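Long-range contacts in beta-galactosidase (Bacillus circulans subsp. alkalophilus, PDB 3TTY), which hydrolyses terminal non-reducing beta-D-galactose residues from beta-D-galactosides, probably by the retaining double-displacement mechanism of its family, and binds galactose in its active site: residues Ile247-Gly255 with Trp265-Asp275; Pro302-Pro310 with Ala334-Phe345. All blocks are in the same frame, centred on the assembly; numbering follows the deposited sequence.

Overall arrangement
Both contacts are buried and lie in the closed eight-stranded parallel barrel of the beta-galactosidase family domain, their centres about 12 Å apart. Each joins two strands consecutive in chain and sheet through a beta-alpha-beta crossover: 249-253 with 273-275 in contact 1, 303-307 with 339-344 in contact 2. They adjoin because strands 273-275 and 303-307 are neighbours, with Met304 and Met306 probably hydrogen-bonded to Val272 and Trp274. Contact 1 relies more on polar side chains, with Asp270 and Ser273 holding backbone atoms, whereas contact 2 adds methionines inside the barrel and a phenylalanine against a helix end. Both finish at the galactose pocket, with Asn252 and Asp275 in one and Glu307 and Phe345 in the other.

Contact 1: residues Ile247-Gly255 with Trp265-Asp275; sequences IPVTTNLMG and WAKEMDVVSWD. With GLA (alpha-D-galactopyranose), chain H.
Leu253 and Trp274 pair in parallel where the fifth and sixth strands of the TIM barrel, 249-253 and 273-275, run side by side. Leu253 N gives a nearly straight bond to Ser273 O (2.9 Å, 167° at the hydrogen), and Leu253 O accepts from Asp275 N at 3.1 Å. Gly255, lacking a side chain, lets the Trp274 ring lie close, with CE3 3.4 Å from Gly255 N.

On the outer side Leu253 and Met269 meet tip to tip, CD2 to CE 3.8 Å. The bend at the end of the methionine chain (chi3 78°) also brings CE to 3.3 Å from Thr251 O, a close approach that an unbranched, flexible side chain can make. Thr251 CG2 meets the edge of the Trp265 ring, so the short helix 262-266 of this beta-alpha-beta crossover packs back on the strand it follows, while Thr251 OG1 bonds to Val147 O. Ser273, small enough for the barrel interior beside Met304 and Met306, sends OG from above the carbonyl plane to Thr251 O, 2.9 Å away.

At the start of strand 249-253, Asp270 grips Val249 twice: its N donates to Val249 O, and OD2 accepts from Val249 N at 2.9 Å through the anti lone pair. Lys241 forms a salt bridge with the same carboxylate oxygen, probably offsetting its charge. At the other end, in the galactose pocket, Asn252 ND2 stands 3.0 Å from Asp275 OD2 with amide and carboxylate planes 71° apart; bonds to Asn149 OD1 and Glu150 N fix the amide's rotation.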
loop_
_atom_site.group_PDB
_atom_site.type_symbol
_atom_site.label_atom_id
_atom_site.label_comp_id
_atom_site.label_asym_id
_atom_site.label_seq_id
_atom_site.Cartn_x
_atom_site.Cartn_y
_atom_site.Cartn_z
ATOM N N ILE A 247 -4.835 -48.330 1.873
ATOM C CA ILE A 247 -4.567 -47.253 0.930
ATOM C C ILE A 247 -3.977 -46.075 1.683
ATOM O O ILE A 247 -4.587 -45.582 2.619
ATOM C CB ILE A 247 -5.825 -46.802 0.170
ATOM C CG1 ILE A 247 -6.466 -47.996 -0.537
ATOM C CG2 ILE A 247 -5.451 -45.727 -0.837
ATOM C CD1 ILE A 247 -7.620 -47.640 -1.496
ATOM N N PRO A 248 -2.781 -45.620 1.278
ATOM C CA PRO A 248 -2.111 -44.504 1.962
ATOM C C PRO A 248 -2.849 -43.179 1.770
ATOM O O PRO A 248 -3.582 -43.006 0.793
ATOM C CB PRO A 248 -0.732 -44.441 1.282
ATOM C CG PRO A 248 -0.594 -45.722 0.541
ATOM C CD PRO A 248 -1.983 -46.127 0.153
ATOM N N VAL A 249 -2.645 -42.251 2.694
ATOM C CA VAL A 249 -3.392 -41.005 2.699
ATOM C C VAL A 249 -2.435 -39.839 2.808
ATOM O O VAL A 249 -1.511 -39.857 3.633
ATOM C CB VAL A 249 -4.333 -40.927 3.907
ATOM C CG1 VAL A 249 -5.166 -39.645 3.839
ATOM C CG2 VAL A 249 -5.218 -42.170 3.984
ATOM N N THR A 250 -2.647 -38.828 1.973
ATOM C CA THR A 250 -1.856 -37.611 2.051
ATOM C C THR A 250 -2.746 -36.393 1.862
ATOM O O THR A 250 -3.948 -36.510 1.579
ATOM C CB THR A 250 -0.738 -37.592 0.990
ATOM O OG1 THR A 250 0.152 -36.506 1.243
ATOM C CG2 THR A 250 -1.317 -37.444 -0.419
ATOM N N THR A 251 -2.150 -35.222 2.036
ATOM C CA THR A 251 -2.754 -33.981 1.577
ATOM C C THR A 251 -1.610 -33.141 1.021
ATOM O O THR A 251 -0.455 -33.407 1.335
ATOM C CB THR A 251 -3.564 -33.252 2.694
ATOM O OG1 THR A 251 -4.210 -32.107 2.132
ATOM C CG2 THR A 251 -2.645 -32.818 3.863
ATOM N N ASN A 252 -1.898 -32.175 0.157
ATOM C CA ASN A 252 -0.804 -31.495 -0.542
ATOM C C ASN A 252 -0.340 -30.198 0.130
ATOM O O ASN A 252 -1.129 -29.261 0.315
ATOM C CB ASN A 252 -1.100 -31.304 -2.043
ATOM C CG ASN A 252 -2.450 -30.651 -2.311
ATOM O OD1 ASN A 252 -3.319 -30.619 -1.447
ATOM N ND2 ASN A 252 -2.633 -30.147 -3.525
ATOM N N LEU A 253 0.943 -30.163 0.490
ATOM C CA LEU A 253 1.508 -29.064 1.276
ATOM C C LEU A 253 2.241 -28.059 0.393
ATOM O O LEU A 253 2.462 -28.305 -0.801
ATOM C CB LEU A 253 2.470 -29.597 2.350
ATOM C CG LEU A 253 2.020 -30.846 3.110
ATOM C CD1 LEU A 253 3.019 -31.190 4.198
ATOM C CD2 LEU A 253 0.633 -30.674 3.690
ATOM N N MET A 254 2.651 -26.945 0.990
ATOM C CA MET A 254 3.134 -25.815 0.198
ATOM C C MET A 254 4.542 -25.372 0.575
ATOM O O MET A 254 4.860 -24.189 0.528
ATOM C CB MET A 254 2.139 -24.653 0.264
ATOM C CG MET A 254 0.794 -25.008 -0.368
ATOM S SD MET A 254 -0.510 -23.781 -0.152
ATOM C CE MET A 254 -0.962 -24.085 1.551
ATOM N N GLY A 255 5.383 -26.335 0.941
ATOM C CA GLY A 255 6.780 -26.053 1.204
ATOM C C GLY A 255 6.974 -25.132 2.391
ATOM O O GLY A 255 6.540 -25.440 3.507
ATOM N N TRP A 265 2.116 -31.485 11.140
ATOM C CA TRP A 265 1.219 -32.087 10.151
ATOM C C TRP A 265 1.721 -33.454 9.664
ATOM O O TRP A 265 0.943 -34.403 9.566
ATOM C CB TRP A 265 0.995 -31.144 8.963
ATOM C CG TRP A 265 -0.077 -30.106 9.202
ATOM C CD1 TRP A 265 -0.017 -29.050 10.070
ATOM C CD2 TRP A 265 -1.360 -30.025 8.553
ATOM N NE1 TRP A 265 -1.195 -28.333 10.021
ATOM C CE2 TRP A 265 -2.034 -28.909 9.097
ATOM C CE3 TRP A 265 -2.007 -30.797 7.576
ATOM C CZ2 TRP A 265 -3.315 -28.535 8.691
ATOM C CZ3 TRP A 265 -3.297 -30.429 7.178
ATOM C CH2 TRP A 265 -3.935 -29.306 7.736
ATOM N N ALA A 266 3.019 -33.551 9.372
ATOM C CA ALA A 266 3.568 -34.718 8.685
ATOM C C ALA A 266 3.465 -35.987 9.528
ATOM O O ALA A 266 3.380 -37.096 8.990
ATOM C CB ALA A 266 5.022 -34.467 8.249
ATOM N N LYS A 267 3.458 -35.824 10.846
ATOM C CA LYS A 267 3.342 -36.963 11.746
ATOM C C LYS A 267 2.007 -37.663 11.543
ATOM O O LYS A 267 1.884 -38.867 11.787
ATOM C CB LYS A 267 3.500 -36.523 13.201
ATOM C CG LYS A 267 4.870 -35.926 13.522
ATOM C CD LYS A 267 4.954 -35.552 15.011
ATOM C CE LYS A 267 6.296 -34.925 15.376
ATOM N NZ LYS A 267 7.442 -35.818 15.031
ATOM N N GLU A 268 1.018 -36.914 11.060
ATOM C CA GLU A 268 -0.328 -37.449 10.863
ATOM C C GLU A 268 -0.555 -37.975 9.447
ATOM O O GLU A 268 -1.627 -38.503 9.143
ATOM C CB GLU A 268 -1.373 -36.368 11.182
ATOM C CG GLU A 268 -1.149 -35.654 12.509
ATOM C CD GLU A 268 -1.277 -36.572 13.742
ATOM O OE1 GLU A 268 -1.939 -37.642 13.671
ATOM O OE2 GLU A 268 -0.715 -36.196 14.801
ATOM N N MET A 269 0.448 -37.812 8.585
ATOM C CA MET A 269 0.347 -38.166 7.161
ATOM C C MET A 269 1.172 -39.412 6.822
ATOM O O MET A 269 2.281 -39.571 7.324
ATOM C CB MET A 269 0.842 -37.003 6.292
ATOM C CG MET A 269 0.048 -35.721 6.443
ATOM S SD MET A 269 0.996 -34.284 5.925
ATOM C CE MET A 269 0.860 -34.421 4.138
ATOM N N ASP A 270 0.650 -40.281 5.958
ATOM C CA ASP A 270 1.376 -41.500 5.585
ATOM C C ASP A 270 2.611 -41.184 4.756
ATOM O O ASP A 270 3.636 -41.861 4.844
ATOM C CB ASP A 270 0.475 -42.452 4.803
ATOM C CG ASP A 270 -0.568 -43.121 5.680
ATOM O OD1 ASP A 270 -0.281 -43.401 6.867
ATOM O OD2 ASP A 270 -1.680 -43.359 5.179
ATOM N N VAL A 271 2.487 -40.144 3.942
ATOM C CA VAL A 271 3.560 -39.680 3.088
ATOM C C VAL A 271 3.327 -38.196 2.847
ATOM O O VAL A 271 2.186 -37.733 2.822
ATOM C CB VAL A 271 3.557 -40.417 1.732
ATOM C CG1 VAL A 271 2.399 -39.959 0.891
ATOM C CG2 VAL A 271 4.865 -40.187 0.993
ATOM N N VAL A 272 4.406 -37.450 2.685
ATOM C CA VAL A 272 4.306 -36.036 2.387
ATOM C C VAL A 272 4.095 -35.867 0.891
ATOM O O VAL A 272 4.517 -36.702 0.104
ATOM C CB VAL A 272 5.579 -35.300 2.822
ATOM C CG1 VAL A 272 5.616 -33.884 2.250
ATOM C CG2 VAL A 272 5.689 -35.295 4.350
ATOM N N SER A 273 3.392 -34.811 0.503
ATOM C CA SER A 273 3.301 -34.439 -0.896
ATOM C C SER A 273 3.277 -32.929 -0.923
ATOM O O SER A 273 2.901 -32.298 0.074
ATOM C CB SER A 273 2.048 -35.019 -1.548
ATOM O OG SER A 273 0.872 -34.373 -1.093
ATOM N N TRP A 274 3.708 -32.335 -2.031
ATOM C CA TRP A 274 3.758 -30.878 -2.093
ATOM C C TRP A 274 3.710 -30.338 -3.505
ATOM O O TRP A 274 3.820 -31.085 -4.479
ATOM C CB TRP A 274 4.955 -30.325 -1.296
ATOM C CG TRP A 274 6.251 -30.084 -2.031
ATOM C CD1 TRP A 274 7.131 -31.027 -2.507
ATOM C CD2 TRP A 274 6.853 -28.808 -2.299
ATOM N NE1 TRP A 274 8.227 -30.411 -3.076
ATOM C CE2 TRP A 274 8.081 -29.051 -2.961
ATOM C CE3 TRP A 274 6.469 -27.483 -2.053
ATOM C CZ2 TRP A 274 8.923 -28.021 -3.378
ATOM C CZ3 TRP A 274 7.309 -26.455 -2.471
ATOM C CH2 TRP A 274 8.517 -26.732 -3.130
ATOM N N ASP A 275 3.538 -29.026 -3.594
ATOM C CA ASP A 275 3.257 -28.356 -4.848
ATOM C C ASP A 275 4.349 -27.320 -5.110
ATOM O O ASP A 275 4.419 -26.292 -4.443
ATOM C CB ASP A 275 1.865 -27.704 -4.788
ATOM C CG ASP A 275 0.754 -28.698 -4.372
ATOM O OD1 ASP A 275 0.895 -29.917 -4.615
ATOM O OD2 ASP A 275 -0.272 -28.259 -3.807
HETATM C C1 GLA H . -2.047 -25.123 -6.188
HETATM C C2 GLA H . -3.390 -25.895 -6.184
HETATM C C3 GLA H . -3.824 -26.351 -7.588
HETATM C C4 GLA H . -3.698 -25.157 -8.523
HETATM C C5 GLA H . -2.279 -24.588 -8.436
HETATM C C6 GLA H . -2.156 -23.437 -9.443
HETATM O O1 GLA H . -0.876 -25.917 -6.451
HETATM O O2 GLA H . -3.305 -27.029 -5.337
HETATM O O3 GLA H . -5.190 -26.803 -7.607
HETATM O O4 GLA H . -4.628 -24.185 -8.060
HETATM O O5 GLA H . -2.065 -24.056 -7.125
HETATM O O6 GLA H . -0.774 -23.134 -9.679
#

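Contact 2: residues Pro302-Pro310 with Ala334-Phe345; sequences PFMLMEQTP and AVAHGADTVMFF. With GLA (alpha-D-galactopyranose), chain H.
Leu305 O is gripped by two donors of strand 339-344: Thr341 OG1 at 3.0 Å, from above the carbonyl plane, and Met343 N in a weak bond. Threonine suits the place because its hydroxyl, set by chi1 71° between its own backbone N and carbonyl carbon, reaches the neighbouring strand and adds a side-chain bond to a carbonyl that Met343 N holds only weakly. Nearer the N-terminal ends of the strands, Asp340 N bonds to Phe303 O at 2.8 Å.

Phe303 lays one ring face against the helix end at Gly338, with Ala339 N 3.4 Å above the plane, offset toward the rim; Gly338 closes helix 326-336 as the C-prime residue of a Schellman motif. Inside the barrel, flexible methionines pack together, Met304 crossing Met343 with CE 3.8 Å from its SD, and Met306 lying alongside Met343. Farther along, Pro310 CB makes a CH-pi contact over the Phe344 ring.

Glu307 and Phe345 point the same way into the pocket: Glu307 OE2 accepts from galactose O2 at 2.8 Å, and galactose C4 sits over the centre of one Phe345 ring face, 3.8 Å from its plane. The pocket thus lies at the C-terminal ends of the strands, where TIM-barrel enzymes carry their active sites, with an aromatic ring against the sugar as is common in glycosidases.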
loop_
_atom_site.group_PDB
_atom_site.type_symbol
_atom_site.label_atom_id
_atom_site.label_comp_id
_atom_site.label_asym_id
_atom_site.label_seq_id
_atom_site.Cartn_x
_atom_site.Cartn_y
_atom_site.Cartn_z
ATOM N N PRO A 302 10.963 -40.455 1.503
ATOM C CA PRO A 302 10.721 -39.814 0.206
ATOM C C PRO A 302 9.298 -39.254 0.140
ATOM O O PRO A 302 8.419 -39.743 0.849
ATOM C CB PRO A 302 10.916 -40.965 -0.792
ATOM C CG PRO A 302 11.842 -41.914 -0.079
ATOM C CD PRO A 302 11.442 -41.843 1.366
ATOM N N PHE A 303 9.070 -38.240 -0.687
ATOM C CA PHE A 303 7.748 -37.623 -0.759
ATOM C C PHE A 303 7.169 -37.654 -2.177
ATOM O O PHE A 303 7.844 -38.046 -3.126
ATOM C CB PHE A 303 7.845 -36.176 -0.293
ATOM C CG PHE A 303 8.835 -35.376 -1.077
ATOM C CD1 PHE A 303 8.455 -34.746 -2.251
ATOM C CD2 PHE A 303 10.156 -35.290 -0.666
ATOM C CE1 PHE A 303 9.371 -34.024 -2.989
ATOM C CE2 PHE A 303 11.079 -34.581 -1.402
ATOM C CZ PHE A 303 10.686 -33.937 -2.558
ATOM N N MET A 304 5.916 -37.232 -2.309
ATOM C CA MET A 304 5.311 -37.006 -3.617
ATOM C C MET A 304 5.495 -35.552 -4.025
ATOM O O MET A 304 5.265 -34.648 -3.223
ATOM C CB MET A 304 3.805 -37.309 -3.591
ATOM C CG MET A 304 3.433 -38.719 -3.182
ATOM S SD MET A 304 1.647 -38.983 -3.107
ATOM C CE MET A 304 1.149 -38.701 -4.819
ATOM N N LEU A 305 5.928 -35.329 -5.264
ATOM C CA LEU A 305 5.721 -34.049 -5.925
ATOM C C LEU A 305 4.306 -34.218 -6.451
ATOM O O LEU A 305 4.070 -34.994 -7.394
ATOM C CB LEU A 305 6.687 -33.874 -7.101
ATOM C CG LEU A 305 7.217 -32.513 -7.576
ATOM C CD1 LEU A 305 7.186 -32.391 -9.114
ATOM C CD2 LEU A 305 6.527 -31.334 -6.917
ATOM N N MET A 306 3.352 -33.549 -5.812
ATOM C CA MET A 306 1.958 -33.678 -6.221
ATOM C C MET A 306 1.692 -32.742 -7.386
ATOM O O MET A 306 0.930 -33.078 -8.287
ATOM C CB MET A 306 1.011 -33.377 -5.054
ATOM C CG MET A 306 -0.474 -33.539 -5.368
ATOM S SD MET A 306 -0.989 -35.253 -5.574
ATOM C CE MET A 306 -0.677 -35.919 -3.932
ATOM N N GLU A 307 2.318 -31.568 -7.368
ATOM C CA GLU A 307 2.155 -30.622 -8.470
ATOM C C GLU A 307 3.394 -29.803 -8.813
ATOM O O GLU A 307 4.315 -29.631 -8.006
ATOM C CB GLU A 307 1.025 -29.627 -8.203
ATOM C CG GLU A 307 -0.284 -30.192 -7.720
ATOM C CD GLU A 307 -1.186 -29.074 -7.251
ATOM O OE1 GLU A 307 -1.021 -27.962 -7.788
ATOM O OE2 GLU A 307 -2.040 -29.286 -6.353
ATOM N N GLN A 308 3.351 -29.274 -10.028
ATOM C CA GLN A 308 4.282 -28.305 -10.578
ATOM C C GLN A 308 3.623 -28.010 -11.922
ATOM O O GLN A 308 2.843 -28.828 -12.420
ATOM C CB GLN A 308 5.680 -28.911 -10.795
ATOM C CG GLN A 308 5.723 -30.039 -11.835
ATOM C CD GLN A 308 7.131 -30.588 -12.092
ATOM O OE1 GLN A 308 8.121 -30.068 -11.594
ATOM N NE2 GLN A 308 7.208 -31.648 -12.877
ATOM N N THR A 309 3.891 -26.862 -12.522
ATOM C CA THR A 309 3.317 -26.637 -13.842
ATOM C C THR A 309 4.204 -27.261 -14.926
ATOM O O THR A 309 5.431 -27.290 -14.788
ATOM C CB THR A 309 3.076 -25.148 -14.127
ATOM O OG1 THR A 309 2.714 -24.988 -15.501
ATOM C CG2 THR A 309 4.320 -24.337 -13.840
ATOM N N PRO A 310 3.589 -27.805 -15.987
ATOM C CA PRO A 310 4.399 -28.244 -17.136
ATOM C C PRO A 310 4.944 -27.067 -17.960
ATOM O O PRO A 310 5.857 -27.260 -18.764
ATOM C CB PRO A 310 3.422 -29.100 -17.966
ATOM C CG PRO A 310 2.065 -28.745 -17.482
ATOM C CD PRO A 310 2.197 -28.294 -16.053
ATOM N N ALA A 334 13.493 -32.226 -8.069
ATOM C CA ALA A 334 12.622 -32.770 -7.040
ATOM C C ALA A 334 13.035 -34.197 -6.690
ATOM O O ALA A 334 13.214 -34.535 -5.513
ATOM C CB ALA A 334 11.186 -32.723 -7.475
ATOM N N VAL A 335 13.207 -35.031 -7.709
ATOM C CA VAL A 335 13.572 -36.420 -7.475
ATOM C C VAL A 335 14.880 -36.509 -6.692
ATOM O O VAL A 335 15.011 -37.309 -5.763
ATOM C CB VAL A 335 13.704 -37.199 -8.799
ATOM C CG1 VAL A 335 14.128 -38.644 -8.524
ATOM C CG2 VAL A 335 12.390 -37.139 -9.579
ATOM N N ALA A 336 15.837 -35.667 -7.075
ATOM C CA ALA A 336 17.148 -35.595 -6.440
ATOM C C ALA A 336 17.038 -35.353 -4.932
ATOM O O ALA A 336 17.919 -35.744 -4.166
ATOM C CB ALA A 336 17.963 -34.481 -7.081
ATOM N N HIS A 337 15.960 -34.700 -4.507
ATOM C CA HIS A 337 15.814 -34.360 -3.098
ATOM C C HIS A 337 14.827 -35.224 -2.336
ATOM O O HIS A 337 14.560 -34.967 -1.169
ATOM C CB HIS A 337 15.543 -32.869 -2.914
ATOM C CG HIS A 337 16.697 -32.012 -3.327
ATOM N ND1 HIS A 337 17.841 -31.892 -2.567
ATOM C CD2 HIS A 337 16.909 -31.277 -4.443
ATOM C CE1 HIS A 337 18.696 -31.100 -3.185
ATOM N NE2 HIS A 337 18.154 -30.709 -4.323
ATOM N N GLY A 338 14.328 -36.279 -2.973
ATOM C CA GLY A 338 13.530 -37.263 -2.264
ATOM C C GLY A 338 12.187 -37.571 -2.889
ATOM O O GLY A 338 11.450 -38.411 -2.392
ATOM N N ALA A 339 11.856 -36.900 -3.984
ATOM C CA ALA A 339 10.564 -37.118 -4.635
ATOM C C ALA A 339 10.519 -38.457 -5.370
ATOM O O ALA A 339 11.413 -38.772 -6.145
ATOM C CB ALA A 339 10.249 -35.967 -5.597
ATOM N N ASP A 340 9.478 -39.242 -5.119
ATOM C CA ASP A 340 9.301 -40.530 -5.787
ATOM C C ASP A 340 8.113 -40.501 -6.740
ATOM O O ASP A 340 7.629 -41.540 -7.191
ATOM C CB ASP A 340 9.151 -41.668 -4.770
ATOM C CG ASP A 340 10.492 -42.223 -4.311
ATOM O OD1 ASP A 340 11.530 -41.672 -4.733
ATOM O OD2 ASP A 340 10.504 -43.201 -3.525
ATOM N N THR A 341 7.634 -39.298 -7.021
ATOM C CA THR A 341 6.662 -39.086 -8.078
ATOM C C THR A 341 6.991 -37.755 -8.733
ATOM O O THR A 341 7.588 -36.876 -8.101
ATOM C CB THR A 341 5.212 -39.012 -7.540
ATOM O OG1 THR A 341 5.032 -37.785 -6.834
ATOM C CG2 THR A 341 4.902 -40.163 -6.618
ATOM N N VAL A 342 6.634 -37.604 -10.001
ATOM C CA VAL A 342 6.543 -36.265 -10.578
ATOM C C VAL A 342 5.185 -36.054 -11.243
ATOM O O VAL A 342 4.842 -36.690 -12.242
ATOM C CB VAL A 342 7.755 -35.862 -11.489
ATOM C CG1 VAL A 342 8.914 -36.830 -11.345
ATOM C CG2 VAL A 342 7.336 -35.690 -12.915
ATOM N N MET A 343 4.402 -35.163 -10.649
ATOM C CA MET A 343 3.035 -34.948 -11.079
ATOM C C MET A 343 2.758 -33.461 -11.272
ATOM O O MET A 343 3.411 -32.609 -10.658
ATOM C CB MET A 343 2.086 -35.598 -10.085
ATOM C CG MET A 343 2.327 -37.089 -9.988
ATOM S SD MET A 343 1.690 -37.916 -8.521
ATOM C CE MET A 343 -0.074 -37.578 -8.602
ATOM N N PHE A 344 1.804 -33.162 -12.149
ATOM C CA PHE A 344 1.542 -31.799 -12.599
ATOM C C PHE A 344 0.202 -31.283 -12.110
ATOM O O PHE A 344 -0.736 -32.060 -11.877
ATOM C CB PHE A 344 1.452 -31.749 -14.145
ATOM C CG PHE A 344 2.726 -32.108 -14.861
ATOM C CD1 PHE A 344 3.818 -31.244 -14.845
ATOM C CD2 PHE A 344 2.816 -33.294 -15.586
ATOM C CE1 PHE A 344 4.993 -31.559 -15.509
ATOM C CE2 PHE A 344 3.991 -33.627 -16.260
ATOM C CZ PHE A 344 5.083 -32.757 -16.221
ATOM N N PHE A 345 0.099 -29.961 -12.003
ATOM C CA PHE A 345 -1.176 -29.318 -12.288
ATOM C C PHE A 345 -1.012 -28.628 -13.645
ATOM O O PHE A 345 -0.056 -27.874 -13.825
ATOM C CB PHE A 345 -1.567 -28.282 -11.229
ATOM C CG PHE A 345 -2.941 -27.700 -11.445
ATOM C CD1 PHE A 345 -4.059 -28.276 -10.849
ATOM C CD2 PHE A 345 -3.123 -26.605 -12.275
ATOM C CE1 PHE A 345 -5.335 -27.761 -11.061
ATOM C CE2 PHE A 345 -4.397 -26.077 -12.495
ATOM C CZ PHE A 345 -5.503 -26.658 -11.885
HETATM C C1 GLA H . -2.047 -25.123 -6.188
HETATM C C2 GLA H . -3.390 -25.895 -6.184
HETATM C C3 GLA H . -3.824 -26.351 -7.588
HETATM C C4 GLA H . -3.698 -25.157 -8.523
HETATM C C5 GLA H . -2.279 -24.588 -8.436
HETATM C C6 GLA H . -2.156 -23.437 -9.443
HETATM O O1 GLA H . -0.876 -25.917 -6.451
HETATM O O2 GLA H . -3.305 -27.029 -5.337
HETATM O O3 GLA H . -5.190 -26.803 -7.607
HETATM O O4 GLA H . -4.628 -24.185 -8.060
HETATM O O5 GLA H . -2.065 -24.056 -7.125
HETATM O O6 GLA H . -0.774 -23.134 -9.679
#